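Local atomic coordinates of putative GGDEF domain protein (Pseudomonas aeruginosa, PDB entry 7E6G), a protein that probably catalyses the condensation of two GTP molecules into the second messenger 3',3'-c-di-GMP with release of diphosphate, using magnesium. Residues T222-R231 with R255-L263. Numbering follows the deposited sequence.
With G2P (phosphomethylphosphonic acid guanylate ester), chain H.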
ATOM      1  N   THR A 222      36.793 -37.152  27.434  1.00 28.87           N
ATOM      2  CA  THR A 222      35.724 -38.122  27.354  1.00 31.46           C
ATOM      3  C   THR A 222      34.507 -37.542  28.053  1.00 33.84           C
ATOM      4  O   THR A 222      34.605 -36.581  28.828  1.00 30.40           O
ATOM      5  CB  THR A 222      36.115 -39.449  28.000  1.00 32.62           C
ATOM      6  OG1 THR A 222      36.494 -39.200  29.358  1.00 32.32           O
ATOM      7  CG2 THR A 222      37.275 -40.114  27.244  1.00 23.95           C
ATOM      8  N   ALA A 223      33.351 -38.128  27.762  1.00 34.20           N
ATOM      9  CA  ALA A 223      32.120 -37.768  28.444  1.00 30.95           C
ATOM     10  C   ALA A 223      31.435 -39.027  28.942  1.00 32.42           C
ATOM     11  O   ALA A 223      31.450 -40.063  28.266  1.00 35.66           O
ATOM     12  CB  ALA A 223      31.169 -36.998  27.521  1.00 35.14           C
ATOM     13  N   SER A 224      30.838 -38.935  30.122  1.00 33.09           N
ATOM     14  CA  SER A 224      29.862 -39.922  30.554  1.00 29.33           C
ATOM     15  C   SER A 224      28.503 -39.522  30.005  1.00 36.12           C
ATOM     16  O   SER A 224      28.247 -38.339  29.765  1.00 39.44           O
ATOM     17  CB  SER A 224      29.823 -40.003  32.076  1.00 34.03           C
ATOM     18  OG  SER A 224      31.089 -40.384  32.592  1.00 32.44           O
ATOM     19  N   VAL A 225      27.635 -40.505  29.776  1.00 34.57           N
ATOM     20  CA  VAL A 225      26.298 -40.172  29.286  1.00 35.30           C
ATOM     21  C   VAL A 225      25.290 -41.207  29.763  1.00 36.26           C
ATOM     22  O   VAL A 225      25.543 -42.413  29.727  1.00 40.32           O
ATOM     23  CB  VAL A 225      26.270 -39.998  27.751  1.00 34.65           C
ATOM     24  CG1 VAL A 225      26.983 -41.105  27.080  1.00 34.12           C
ATOM     25  CG2 VAL A 225      24.814 -39.871  27.237  1.00 33.14           C
ATOM     26  N   GLY A 226      24.154 -40.721  30.243  1.00 40.24           N
ATOM     27  CA  GLY A 226      23.036 -41.566  30.639  1.00 38.92           C
ATOM     28  C   GLY A 226      21.888 -41.303  29.678  1.00 37.54           C
ATOM     29  O   GLY A 226      21.582 -40.146  29.381  1.00 34.67           O
ATOM     30  N   VAL A 227      21.284 -42.367  29.158  1.00 34.72           N
ATOM     31  CA  VAL A 227      20.208 -42.177  28.194  1.00 40.30           C
ATOM     32  C   VAL A 227      18.980 -42.979  28.616  1.00 43.43           C
ATOM     33  O   VAL A 227      19.099 -44.075  29.182  1.00 46.08           O
ATOM     34  CB  VAL A 227      20.669 -42.499  26.752  1.00 34.44           C
ATOM     35  CG1 VAL A 227      21.420 -43.801  26.698  1.00 44.12           C
ATOM     36  CG2 VAL A 227      19.519 -42.471  25.784  1.00 42.42           C
ATOM     37  N   THR A 228      17.800 -42.378  28.410  1.00 34.94           N
ATOM     38  CA  THR A 228      16.518 -43.029  28.624  1.00 42.20           C
ATOM     39  C   THR A 228      15.554 -42.720  27.494  1.00 41.89           C
ATOM     40  O   THR A 228      15.750 -41.807  26.691  1.00 37.41           O
ATOM     41  CB  THR A 228      15.819 -42.606  29.920  1.00 45.07           C
ATOM     42  OG1 THR A 228      14.794 -43.564  30.213  1.00 51.37           O
ATOM     43  CG2 THR A 228      15.145 -41.251  29.751  1.00 40.84           C
ATOM     44  N   GLU A 229      14.478 -43.493  27.476  1.00 48.15           N
ATOM     45  CA  GLU A 229      13.328 -43.236  26.629  1.00 49.94           C
ATOM     46  C   GLU A 229      12.204 -42.622  27.448  1.00 48.77           C
ATOM     47  O   GLU A 229      12.013 -42.941  28.626  1.00 45.10           O
ATOM     48  CB  GLU A 229      12.820 -44.516  25.988  1.00 45.06           C
ATOM     49  CG  GLU A 229      11.923 -44.273  24.822  1.00 54.81           C
ATOM     50  CD  GLU A 229      11.475 -45.567  24.207  1.00 68.57           C
ATOM     51  OE1 GLU A 229      10.583 -45.534  23.329  1.00 77.10           O
ATOM     52  OE2 GLU A 229      12.052 -46.614  24.577  1.00 66.08           O
ATOM     53  N   HIS A 230      11.453 -41.739  26.818  1.00 41.94           N
ATOM     54  CA  HIS A 230      10.304 -41.193  27.509  1.00 48.46           C
ATOM     55  C   HIS A 230       9.213 -42.253  27.664  1.00 52.22           C
ATOM     56  O   HIS A 230       8.730 -42.806  26.670  1.00 51.53           O
ATOM     57  CB  HIS A 230       9.744 -39.993  26.776  1.00 45.68           C
ATOM     58  CG  HIS A 230       8.455 -39.539  27.362  1.00 48.25           C
ATOM     59  ND1 HIS A 230       8.364 -39.101  28.665  1.00 47.51           N
ATOM     60  CD2 HIS A 230       7.197 -39.534  26.869  1.00 46.29           C
ATOM     61  CE1 HIS A 230       7.107 -38.804  28.935  1.00 48.25           C
ATOM     62  NE2 HIS A 230       6.379 -39.057  27.862  1.00 48.87           N
ATOM     63  N   ARG A 231       8.806 -42.508  28.907  1.00 49.57           N
ATOM     64  CA  ARG A 231       7.712 -43.424  29.212  1.00 48.76           C
ATOM     65  C   ARG A 231       6.405 -42.638  29.289  1.00 49.63           C
ATOM     66  O   ARG A 231       6.295 -41.693  30.073  1.00 56.71           O
ATOM     67  CB  ARG A 231       7.997 -44.154  30.521  1.00 43.40           C
ATOM     68  CG  ARG A 231       9.364 -44.841  30.512  1.00 49.37           C
ATOM     69  CD  ARG A 231       9.745 -45.464  31.860  1.00 52.17           C
ATOM     70  NE  ARG A 231      11.113 -45.991  31.838  1.00 59.72           N
ATOM     71  CZ  ARG A 231      11.727 -46.555  32.878  1.00 64.93           C
ATOM     72  NH1 ARG A 231      11.098 -46.679  34.049  1.00 57.72           N
ATOM     73  NH2 ARG A 231      12.974 -46.998  32.739  1.00 56.89           N
ATOM     74  N   ARG A 255      33.443 -43.921  33.900  1.00 39.79           N
ATOM     75  CA  ARG A 255      33.634 -42.833  32.931  1.00 45.80           C
ATOM     76  C   ARG A 255      33.987 -43.286  31.510  1.00 41.08           C
ATOM     77  O   ARG A 255      34.355 -44.439  31.286  1.00 42.31           O
ATOM     78  CB  ARG A 255      34.685 -41.848  33.458  1.00 40.10           C
ATOM     79  CG  ARG A 255      34.238 -41.248  34.790  1.00 44.76           C
ATOM     80  CD  ARG A 255      35.180 -40.182  35.320  1.00 46.55           C
ATOM     81  NE  ARG A 255      34.563 -39.374  36.380  1.00 56.34           N
ATOM     82  CZ  ARG A 255      34.447 -39.744  37.659  1.00 54.42           C
ATOM     83  NH1 ARG A 255      34.888 -40.941  38.062  1.00 44.33           N
ATOM     84  NH2 ARG A 255      33.880 -38.913  38.535  1.00 47.40           N
ATOM     85  N   ASP A 256      33.845 -42.379  30.536  1.00 38.59           N
ATOM     86  CA  ASP A 256      33.775 -42.748  29.119  1.00 39.09           C
ATOM     87  C   ASP A 256      32.776 -43.880  28.901  1.00 41.90           C
ATOM     88  O   ASP A 256      32.946 -44.717  28.014  1.00 42.49           O
ATOM     89  CB  ASP A 256      35.149 -43.128  28.561  1.00 41.94           C
ATOM     90  CG  ASP A 256      35.244 -42.980  27.033  1.00 46.71           C
ATOM     91  OD1 ASP A 256      34.256 -42.526  26.383  1.00 35.69           O
ATOM     92  OD2 ASP A 256      36.337 -43.324  26.495  1.00 49.25           O
ATOM     93  N   LYS A 257      31.724 -43.905  29.715  1.00 47.17           N
ATOM     94  CA  LYS A 257      30.697 -44.933  29.677  1.00 45.88           C
ATOM     95  C   LYS A 257      29.374 -44.298  29.278  1.00 44.72           C
ATOM     96  O   LYS A 257      29.182 -43.084  29.390  1.00 40.73           O
ATOM     97  CB  LYS A 257      30.542 -45.631  31.041  1.00 42.86           C
ATOM     98  CG  LYS A 257      31.083 -47.037  31.093  1.00 48.98           C
ATOM     99  CD  LYS A 257      32.571 -47.046  31.421  1.00 52.18           C
ATOM    100  CE  LYS A 257      33.227 -48.396  31.110  1.00 54.87           C
ATOM    101  NZ  LYS A 257      32.563 -49.531  31.844  1.00 60.90           N
ATOM    102  N   CYS A 258      28.452 -45.141  28.829  1.00 44.02           N
ATOM    103  CA  CYS A 258      27.124 -44.691  28.424  1.00 39.91           C
ATOM    104  C   CYS A 258      26.135 -45.758  28.874  1.00 43.02           C
ATOM    105  O   CYS A 258      26.071 -46.836  28.274  1.00 48.14           O
ATOM    106  CB  CYS A 258      27.060 -44.466  26.923  1.00 40.76           C
ATOM    107  SG  CYS A 258      25.404 -44.193  26.307  1.00 45.05           S
ATOM    108  N   VAL A 259      25.376 -45.478  29.927  1.00 38.30           N
ATOM    109  CA  VAL A 259      24.446 -46.468  30.453  1.00 43.85           C
ATOM    110  C   VAL A 259      23.021 -46.090  30.063  1.00 40.24           C
ATOM    111  O   VAL A 259      22.639 -44.913  30.062  1.00 34.97           O
ATOM    112  CB  VAL A 259      24.585 -46.645  31.974  1.00 36.56           C
ATOM    113  CG1 VAL A 259      26.027 -46.675  32.362  1.00 36.87           C
ATOM    114  CG2 VAL A 259      23.833 -45.592  32.701  1.00 41.49           C
ATOM    115  N   PHE A 260      22.254 -47.105  29.677  1.00 45.85           N
ATOM    116  CA  PHE A 260      20.832 -47.012  29.401  1.00 44.81           C
ATOM    117  C   PHE A 260      20.055 -47.451  30.636  1.00 47.70           C
ATOM    118  O   PHE A 260      20.515 -48.288  31.417  1.00 46.67           O
ATOM    119  CB  PHE A 260      20.450 -47.877  28.192  1.00 37.18           C
ATOM    120  CG  PHE A 260      21.040 -47.399  26.883  1.00 41.82           C
ATOM    121  CD1 PHE A 260      22.399 -47.558  26.614  1.00 46.08           C
ATOM    122  CD2 PHE A 260      20.239 -46.792  25.921  1.00 40.33           C
ATOM    123  CE1 PHE A 260      22.951 -47.114  25.410  1.00 39.72           C
ATOM    124  CE2 PHE A 260      20.775 -46.354  24.714  1.00 40.14           C
ATOM    125  CZ  PHE A 260      22.135 -46.511  24.461  1.00 44.83           C
ATOM    126  N   ALA A 261      18.890 -46.833  30.830  1.00 59.66           N
ATOM    127  CA  ALA A 261      17.908 -47.249  31.823  1.00 60.83           C
ATOM    128  C   ALA A 261      16.698 -47.842  31.106  1.00 71.11           C
ATOM    129  O   ALA A 261      16.211 -47.267  30.124  1.00 72.07           O
ATOM    130  CB  ALA A 261      17.474 -46.063  32.692  1.00 47.45           C
ATOM    131  N   ALA A 262      16.220 -48.996  31.581  1.00 74.46           N
ATOM    132  CA  ALA A 262      14.993 -49.612  31.073  1.00 79.68           C
ATOM    133  C   ALA A 262      13.988 -49.762  32.218  1.00 93.21           C
ATOM    134  O   ALA A 262      14.179 -49.209  33.311  1.00 90.45           O
ATOM    135  CB  ALA A 262      15.272 -50.962  30.406  1.00 87.78           C
ATOM    136  N   LEU A 263      12.912 -50.509  31.958  1.00 96.19           N
ATOM    137  CA  LEU A 263      11.834 -50.717  32.929  1.00 96.75           C
ATOM    138  C   LEU A 263      11.568 -52.206  33.109  1.00108.15           C
ATOM    139  O   LEU A 263      10.961 -52.844  32.228  1.00112.88           O
ATOM    140  CB  LEU A 263      10.556 -49.994  32.504  1.00 89.70           C
ATOM    141  CG  LEU A 263       9.349 -49.939  33.463  1.00 93.52           C
ATOM    142  CD1 LEU A 263       8.375 -51.112  33.260  1.00105.25           C
ATOM    143  CD2 LEU A 263       9.781 -49.838  34.928  1.00 87.33           C
TER
HETATM  144  PG  G2P H 302      33.699 -35.645  36.702  1.00 53.82           P
HETATM  145  O1G G2P H 302      32.558 -35.797  36.080  1.00 55.80           O
HETATM  146  O2G G2P H 302      34.692 -36.198  36.070  1.00 50.12           O
HETATM  147  O3G G2P H 302      33.673 -35.906  38.009  1.00 57.88           O
HETATM  148  O3B G2P H 302      33.816 -34.124  36.595  1.00 58.26           O
HETATM  149  PB  G2P H 302      34.815 -32.938  36.845  1.00 54.31           P
HETATM  150  O1B G2P H 302      34.874 -32.411  35.660  1.00 47.71           O
HETATM  151  O2B G2P H 302      35.978 -33.263  37.400  1.00 40.29           O
HETATM  152  C3A G2P H 302      34.176 -31.777  37.958  1.00 66.09           C
HETATM  153  PA  G2P H 302      32.658 -31.160  37.942  1.00 99.60           P
HETATM  154  O1A G2P H 302      32.658 -31.611  39.257  1.00 68.26           O
HETATM  155  O2A G2P H 302      32.291 -31.996  36.829  1.00 80.05           O
HETATM  156  O5' G2P H 302      33.405 -29.907  37.669  1.00 65.18           O
HETATM  157  C5' G2P H 302      33.423 -29.265  36.399  1.00 57.37           C
HETATM  158  C4' G2P H 302      34.051 -27.909  36.455  1.00 53.55           C
HETATM  159  O4' G2P H 302      33.333 -27.253  35.573  1.00 51.07           O
HETATM  160  C3' G2P H 302      33.619 -27.218  37.635  1.00 56.69           C
HETATM  161  O3' G2P H 302      34.737 -26.981  38.397  1.00 52.63           O
HETATM  162  C2' G2P H 302      33.042 -25.991  37.049  1.00 54.30           C
HETATM  163  O2' G2P H 302      33.332 -24.824  37.698  1.00 59.45           O
HETATM  164  C1' G2P H 302      33.646 -25.986  35.766  1.00 46.62           C
HETATM  165  N9  G2P H 302      32.939 -25.178  34.846  1.00 42.23           N
HETATM  166  C8  G2P H 302      31.663 -25.030  34.978  1.00 47.15           C
HETATM  167  N7  G2P H 302      31.197 -24.259  34.048  1.00 46.91           N
HETATM  168  C5  G2P H 302      32.153 -23.914  33.303  1.00 40.59           C
HETATM  169  C6  G2P H 302      32.191 -23.169  32.228  1.00 44.08           C
HETATM  170  O6  G2P H 302      31.242 -22.636  31.749  1.00 38.34           O
HETATM  171  N1  G2P H 302      33.394 -22.975  31.602  1.00 46.94           N
HETATM  172  C2  G2P H 302      34.492 -23.547  32.127  1.00 38.17           C
HETATM  173  N2  G2P H 302      35.556 -23.366  31.544  1.00 40.32           N
HETATM  174  N3  G2P H 302      34.395 -24.283  33.222  1.00 35.70           N
HETATM  175  C4  G2P H 302      33.241 -24.494  33.796  1.00 43.98           C
HETATM  176  O   HOH W   1      33.480 -39.887  25.294  1.00 38.19           O
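A methyl group of Val-227 sits squarely over the ring of Phe-260: CG1 stands 3.3 Å from the centroid of that ring, 15° off its normal, in a CH-pi contact between side chains that run alongside each other from adjacent strands. The strands, 223-229 and 258-260, are the parallel pair of a beta-alpha-beta unit in the GGDEF domain, linked through helix 236-252; strand 258-260 forms one margin of the central sheet within the chain. Four backbone hydrogen bonds join segments 222-231 and 255-263 in a regular ladder: Val-225 N to Lys-257 O, Val-259 N to Val-225 O, Val-227 N to Val-259 O and Ala-261 N to Val-227 O. Val-225 CG1, turned into the gap flanked by its own N and C (chi1 47°), meets Cys-258 CB, 3.4 Å away. Helix 193-208 packs on this face, while helix 236-252 meets Val-259 on the other. Toward the nucleotide end of the pair, Thr-222 crosses Asp-256 at about a right angle, its CG2 3.4 Å from Asp-256 OD2; a water bridges Ala-223 N and Asp-256 OD1, and Arg-208 forms a salt bridge with the same carboxylate oxygen. Ser-224 OG, hydrogen-bonded to Asp-141, lies against Arg-255 CA. At the far end, Leu-263 CB lies over the guanidinium face of Arg-231, though Leu-263 is poorly ordered. A stretched-out Arg-255 side chain reaches into the ligand pocket and grips the terminal phosphate of the GTP analogue twice: NE donates a hydrogen bond to O2G at 3.2 Å and NH2 one to O3G at 3.1 Å.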